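Local coordinates for transcriptional regulator (Saccharomonospora viridis, PDB 4NEL), which probably binds DNA as a dimeric TetR-family transcriptional repressor whose ligand-binding domain holds N,N-dimethylmethanamine, at residues L14-G19 / L93-S98. Sequence-based numbering, arbitrary orientation. Where two conformers were deposited one is given.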
loop_
_atom_site.group_PDB
_atom_site.type_symbol
_atom_site.label_atom_id
_atom_site.label_comp_id
_atom_site.label_asym_id
_atom_site.label_seq_id
_atom_site.Cartn_x
_atom_site.Cartn_y
_atom_site.Cartn_z
ATOM N N LEU A 14 1.570 -18.449 -7.845
ATOM C CA LEU A 14 2.942 -18.064 -8.238
ATOM C C LEU A 14 3.124 -16.571 -8.198
ATOM O O LEU A 14 4.163 -16.080 -7.781
ATOM C CB LEU A 14 3.299 -18.586 -9.632
ATOM C CG LEU A 14 3.542 -20.093 -9.697
ATOM C CD1 LEU A 14 3.692 -20.533 -11.148
ATOM C CD2 LEU A 14 4.746 -20.461 -8.863
ATOM N N ILE A 15 2.105 -15.842 -8.650
ATOM C CA ILE A 15 2.119 -14.394 -8.598
ATOM C C ILE A 15 2.277 -13.921 -7.164
ATOM O O ILE A 15 3.105 -13.059 -6.833
ATOM C CB ILE A 15 0.833 -13.799 -9.225
ATOM C CG1 ILE A 15 0.911 -14.008 -10.732
ATOM C CG2 ILE A 15 0.746 -12.320 -8.892
ATOM C CD1 ILE A 15 -0.294 -13.553 -11.519
ATOM N N ALA A 16 1.450 -14.483 -6.320
ATOM C CA ALA A 16 1.421 -14.156 -4.920
ATOM C C ALA A 16 2.762 -14.420 -4.232
ATOM O O ALA A 16 3.249 -13.565 -3.453
ATOM C CB ALA A 16 0.296 -14.928 -4.221
ATOM N N ARG A 17 3.394 -15.533 -4.577
ATOM C CA ARG A 17 4.620 -15.925 -3.879
ATOM C C ARG A 17 5.900 -15.408 -4.499
ATOM O O ARG A 17 6.875 -15.124 -3.767
ATOM C CB ARG A 17 4.714 -17.430 -3.822
ATOM C CG ARG A 17 3.534 -18.140 -3.209
ATOM C CD ARG A 17 3.638 -18.378 -1.723
ATOM N NE ARG A 17 2.359 -18.909 -1.262
ATOM C CZ ARG A 17 2.077 -20.197 -1.077
ATOM N NH1 ARG A 17 0.866 -20.538 -0.640
ATOM N NH2 ARG A 17 2.991 -21.152 -1.297
ATOM N N ARG A 18 5.942 -15.327 -5.832
ATOM C CA ARG A 18 7.178 -14.901 -6.524
ATOM C C ARG A 18 7.104 -13.534 -7.098
ATOM O O ARG A 18 8.125 -12.920 -7.325
ATOM C CB ARG A 18 7.526 -15.828 -7.682
ATOM C CG ARG A 18 7.742 -17.239 -7.253
ATOM C CD ARG A 18 8.123 -18.145 -8.411
ATOM N NE ARG A 18 8.044 -19.519 -7.918
ATOM C CZ ARG A 18 8.216 -20.614 -8.647
ATOM N NH1 ARG A 18 8.494 -20.527 -9.941
ATOM N NH2 ARG A 18 8.112 -21.806 -8.060
ATOM N N GLY A 19 5.898 -13.102 -7.437
ATOM C CA GLY A 19 5.710 -11.799 -8.012
ATOM C C GLY A 19 5.450 -11.967 -9.478
ATOM O O GLY A 19 6.168 -12.696 -10.174
ATOM N N LEU A 93 -4.875 -15.682 2.820
ATOM C CA LEU A 93 -5.072 -14.255 3.010
ATOM C C LEU A 93 -3.812 -13.452 2.798
ATOM O O LEU A 93 -3.858 -12.374 2.206
ATOM C CB LEU A 93 -5.752 -13.979 4.336
ATOM C CG LEU A 93 -7.258 -14.143 4.140
ATOM C CD1 LEU A 93 -7.993 -14.359 5.449
ATOM C CD2 LEU A 93 -7.760 -12.893 3.400
ATOM N N ARG A 94 -2.684 -13.962 3.268
ATOM C CA ARG A 94 -1.397 -13.320 2.994
ATOM C C ARG A 94 -1.162 -13.311 1.475
ATOM O O ARG A 94 -0.721 -12.313 0.879
ATOM C CB ARG A 94 -0.281 -14.103 3.685
ATOM C CG ARG A 94 1.115 -13.688 3.249
ATOM C CD ARG A 94 1.423 -12.271 3.692
ATOM N NE ARG A 94 2.704 -11.756 3.191
ATOM C CZ ARG A 94 3.872 -11.875 3.814
ATOM N NH1 ARG A 94 4.956 -11.344 3.264
ATOM N NH2 ARG A 94 3.966 -12.525 4.969
ATOM N N ASP A 95 -1.480 -14.437 0.838
ATOM C CA ASP A 95 -1.363 -14.521 -0.616
ATOM C C ASP A 95 -2.276 -13.473 -1.314
ATOM O O ASP A 95 -1.853 -12.814 -2.265
ATOM C CB ASP A 95 -1.681 -15.937 -1.093
ATOM C CG ASP A 95 -0.531 -16.907 -0.843
ATOM O OD1 ASP A 95 0.595 -16.442 -0.487
ATOM O OD2 ASP A 95 -0.757 -18.107 -1.044
ATOM N N GLU A 96 -3.508 -13.331 -0.864
ATOM C CA GLU A 96 -4.398 -12.331 -1.445
ATOM C C GLU A 96 -3.793 -10.935 -1.302
ATOM O O GLU A 96 -3.844 -10.135 -2.243
ATOM C CB GLU A 96 -5.749 -12.369 -0.778
ATOM C CG GLU A 96 -6.587 -13.542 -1.243
ATOM C CD GLU A 96 -7.869 -13.683 -0.459
ATOM O OE1 GLU A 96 -8.556 -12.676 -0.223
ATOM O OE2 GLU A 96 -8.189 -14.821 -0.068
ATOM N N TRP A 97 -3.227 -10.631 -0.137
ATOM C CA TRP A 97 -2.605 -9.309 0.077
ATOM C C TRP A 97 -1.420 -9.066 -0.848
ATOM O O TRP A 97 -1.262 -7.978 -1.337
ATOM C CB TRP A 97 -2.164 -9.121 1.517
ATOM C CG TRP A 97 -3.221 -8.677 2.429
ATOM C CD1 TRP A 97 -4.174 -9.441 3.018
ATOM C CD2 TRP A 97 -3.442 -7.349 2.874
ATOM N NE1 TRP A 97 -4.967 -8.686 3.798
ATOM C CE2 TRP A 97 -4.554 -7.376 3.718
ATOM C CE3 TRP A 97 -2.872 -6.128 2.567
ATOM C CZ2 TRP A 97 -5.079 -6.233 4.317
ATOM C CZ3 TRP A 97 -3.353 -4.993 3.226
ATOM C CH2 TRP A 97 -4.461 -5.062 4.073
ATOM N N SER A 98 -0.567 -10.067 -1.053
ATOM C CA SER A 98 0.535 -9.950 -2.010
ATOM C C SER A 98 0.025 -9.606 -3.401
ATOM O O SER A 98 0.611 -8.790 -4.085
ATOM C CB SER A 98 1.320 -11.226 -2.079
ATOM O OG SER A 98 2.257 -11.173 -3.133
HETATM O O HOH W 1 2.297 -14.531 -0.490
#
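A16 and D95 meet where two helices, 14-18 and 93-98, cross nearly at right angles (83°) with their axes 8.3 Å apart, an approach with which the small side chain of A16 is consistent. The CB of A16 rests against the backbone of the partner helix, 3.6 Å from D95 O, and its CA lies 5.1 Å from the CA of D95. One turn on from D95, S98 reaches back to the same residue: its OG stands anti to its own backbone N, which carries the hydroxyl across to donate a short hydrogen bond of 2.6 Å from S98 OG to A16 O, in the carbonyl plane and on a lone pair. That carbonyl, near the end of helix 2-18, thus gains a partner from another helix.

Against this closely packed part stands the side where exposed R17 lies at the surface and a water enters. A bend at chi2 (-91°) turns the guanidinium of R17 toward D95, whose carboxylate it grips side-on: NE of R17 lies 3.1 Å from OD1 of D95, and NH1 of R17 3.0 Å from its OD2. Both acceptors lie near the guanidinium plane, although the two flat groups are twisted 36° apart. The water donates to D95 OD1 over 2.6 Å but only weakly to A16 O, a loose bridge at most.

I15, whose side chain leads away from helix 93-98, packs on I49 and A53 of helix 46-69, while NE2 of Q102 is hydrogen-bonded to the carbonyl oxygens of I15 and S98. The contact joins the first helix of the DNA-binding domain to helix 92-107 of the ligand-binding domain, the interdomain junction characteristic of the all-helical TetR fold.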